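Local coordinates for protein acetyltransferase, GNAT family (Colwellia psychrerythraea, PDB 3IWG) that probably transfers an acyl group, most likely acetyl from acetyl-CoA, to an acceptor that is not yet known, as a member of the GNAT family, at residues A[192-198]-A[209-215]. Coordinates in Å, arbitrary orientation, origin at the centre of the assembly. Numbering follows the deposited sequence.
Sequences LAAGECR and DLGMIVA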
loop_
_atom_site.group_PDB
_atom_site.type_symbol
_atom_site.label_atom_id
_atom_site.label_comp_id
_atom_site.label_asym_id
_atom_site.label_seq_id
_atom_site.Cartn_x
_atom_site.Cartn_y
_atom_site.Cartn_z
ATOM N N LEU A 192 3.508 20.230 -9.661
ATOM C CA LEU A 192 4.180 21.204 -8.821
ATOM C C LEU A 192 4.096 20.796 -7.343
ATOM O O LEU A 192 4.964 21.160 -6.551
ATOM C CB LEU A 192 3.597 22.587 -9.028
ATOM C CG LEU A 192 3.843 23.199 -10.404
ATOM C CD1 LEU A 192 3.220 24.569 -10.529
ATOM C CD2 LEU A 192 5.342 23.253 -10.725
ATOM N N ALA A 193 3.066 20.047 -6.967
ATOM C CA ALA A 193 2.945 19.598 -5.599
ATOM C C ALA A 193 1.935 18.486 -5.504
ATOM O O ALA A 193 1.077 18.385 -6.354
ATOM C CB ALA A 193 2.506 20.760 -4.692
ATOM N N ALA A 194 1.995 17.727 -4.410
ATOM C CA ALA A 194 1.027 16.660 -4.121
ATOM C C ALA A 194 0.431 16.948 -2.768
ATOM O O ALA A 194 1.180 17.237 -1.849
ATOM C CB ALA A 194 1.744 15.301 -4.051
ATOM N N GLY A 195 -0.877 16.803 -2.613
ATOM C CA GLY A 195 -1.515 17.045 -1.336
ATOM C C GLY A 195 -2.339 15.854 -0.923
ATOM O O GLY A 195 -2.942 15.183 -1.777
ATOM N N GLU A 196 -2.391 15.625 0.387
ATOM C CA GLU A 196 -3.167 14.557 1.017
ATOM C C GLU A 196 -4.166 15.132 2.034
ATOM O O GLU A 196 -3.801 15.962 2.856
ATOM C CB GLU A 196 -2.238 13.591 1.745
ATOM C CG GLU A 196 -1.118 13.086 0.865
ATOM C CD GLU A 196 -0.198 12.026 1.518
ATOM O OE1 GLU A 196 -0.457 11.560 2.655
ATOM O OE2 GLU A 196 0.801 11.650 0.868
ATOM N N CYS A 197 -5.419 14.708 1.943
ATOM C CA CYS A 197 -6.447 15.067 2.870
ATOM C C CYS A 197 -7.059 13.759 3.390
ATOM O O CYS A 197 -8.016 13.245 2.801
ATOM C CB CYS A 197 -7.495 15.894 2.148
ATOM S SG CYS A 197 -8.856 16.497 3.181
ATOM N N ARG A 198 -6.500 13.231 4.478
ATOM C CA ARG A 198 -6.810 11.869 4.872
ATOM C C ARG A 198 -7.835 11.805 5.945
ATOM O O ARG A 198 -7.734 12.502 6.939
ATOM C CB ARG A 198 -5.602 11.214 5.468
ATOM C CG ARG A 198 -4.334 11.158 4.585
ATOM C CD ARG A 198 -3.174 10.732 5.531
ATOM N NE ARG A 198 -1.980 11.324 5.036
ATOM C CZ ARG A 198 -1.195 12.199 5.641
ATOM N NH1 ARG A 198 -0.148 12.639 4.943
ATOM N NH2 ARG A 198 -1.363 12.553 6.898
ATOM N N ASP A 209 -6.381 14.761 8.297
ATOM C CA ASP A 209 -4.967 14.894 8.550
ATOM C C ASP A 209 -4.305 15.204 7.196
ATOM O O ASP A 209 -4.361 14.382 6.275
ATOM C CB ASP A 209 -4.478 13.567 9.112
ATOM C CG ASP A 209 -3.039 13.595 9.647
ATOM O OD1 ASP A 209 -2.356 14.651 9.735
ATOM O OD2 ASP A 209 -2.588 12.496 10.028
ATOM N N LEU A 210 -3.690 16.382 7.078
ATOM C CA LEU A 210 -3.155 16.857 5.814
ATOM C C LEU A 210 -1.647 16.647 5.671
ATOM O O LEU A 210 -0.907 16.708 6.630
ATOM C CB LEU A 210 -3.465 18.343 5.645
ATOM C CG LEU A 210 -4.883 18.751 6.011
ATOM C CD1 LEU A 210 -5.121 20.259 5.788
ATOM C CD2 LEU A 210 -5.944 17.895 5.282
ATOM N N GLY A 211 -1.205 16.379 4.455
ATOM C CA GLY A 211 0.226 16.356 4.117
ATOM C C GLY A 211 0.422 16.962 2.745
ATOM O O GLY A 211 -0.512 17.037 1.954
HETATM N N MSE A 212 1.620 17.445 2.484
HETATM C CA MSE A 212 1.968 17.948 1.176
HETATM C C MSE A 212 3.451 17.718 0.850
HETATM O O MSE A 212 4.297 17.607 1.739
HETATM C CB MSE A 212 1.728 19.447 0.999
HETATM C CG MSE A 212 1.161 20.216 2.147
HETATM SE SE MSE A 212 2.456 20.850 3.411
HETATM C CE MSE A 212 2.513 19.461 4.730
ATOM N N ILE A 213 3.720 17.666 -0.459
ATOM C CA ILE A 213 5.059 17.714 -0.989
ATOM C C ILE A 213 5.114 18.739 -2.105
ATOM O O ILE A 213 4.357 18.659 -3.071
ATOM C CB ILE A 213 5.477 16.338 -1.625
ATOM C CG1 ILE A 213 5.341 15.165 -0.647
ATOM C CG2 ILE A 213 6.882 16.450 -2.155
ATOM C CD1 ILE A 213 5.516 13.689 -1.379
ATOM N N VAL A 214 6.027 19.685 -1.977
ATOM C CA VAL A 214 6.227 20.698 -3.009
ATOM C C VAL A 214 7.394 20.276 -3.815
ATOM O O VAL A 214 8.368 19.820 -3.240
ATOM C CB VAL A 214 6.543 22.093 -2.414
ATOM C CG1 VAL A 214 6.916 23.087 -3.531
ATOM C CG2 VAL A 214 5.401 22.570 -1.622
ATOM N N ALA A 215 7.310 20.413 -5.125
ATOM C CA ALA A 215 8.455 20.060 -5.977
ATOM C C ALA A 215 9.677 20.838 -5.509
ATOM O O ALA A 215 9.614 22.050 -5.256
ATOM C CB ALA A 215 8.198 20.360 -7.436
#
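Arg198, Asp209 and Gly211 bury the most surface where strands 190-199 and 207-214 pair as a β-hairpin. Arg198 and Asp209 form a hydrogen-bonded antiparallel pair, with Arg198 N to Asp209 O and Asp209 N to Arg198 O both 3.0 Å. Their side chains emerge on the same face, and Arg198 NH2 reaches Asp209 OD2 in a long salt bridge of 3.4 Å. NE and NH1 of Arg198 both donate hydrogen bonds to Glu196 OE1 (2.8 and 2.5 Å), the second a salt bridge, completing a three-residue network. Gly211, opposite Glu196, lets the arginine lie low over the strand: Arg198 NH1 is 3.8 Å from Gly211 CA, and a β-carbon there would clash with it. Further along this face Ile213 packs against helix 151-162. The opposite face is apolar, with Cys197 SG 3.9 Å from Leu210 CD2, and Ala193, Leu210 and Val214 meet helix 223-237. The ladder ends at Ala215 N to Leu192 O (2.8 Å), beside a classic β-bulge against strand 182-187, where Leu192 and Ala193 both face Tyr185. Here the Val214 side chain lies about 4 Å from a bound sulfate, near Arg219, consistent with the strand-loop-helix turn that binds the acetyl-CoA pyrophosphate in GNAT enzymes. At the other end, the partly exposed arginine has its charge balanced by a buried carboxylate from each strand.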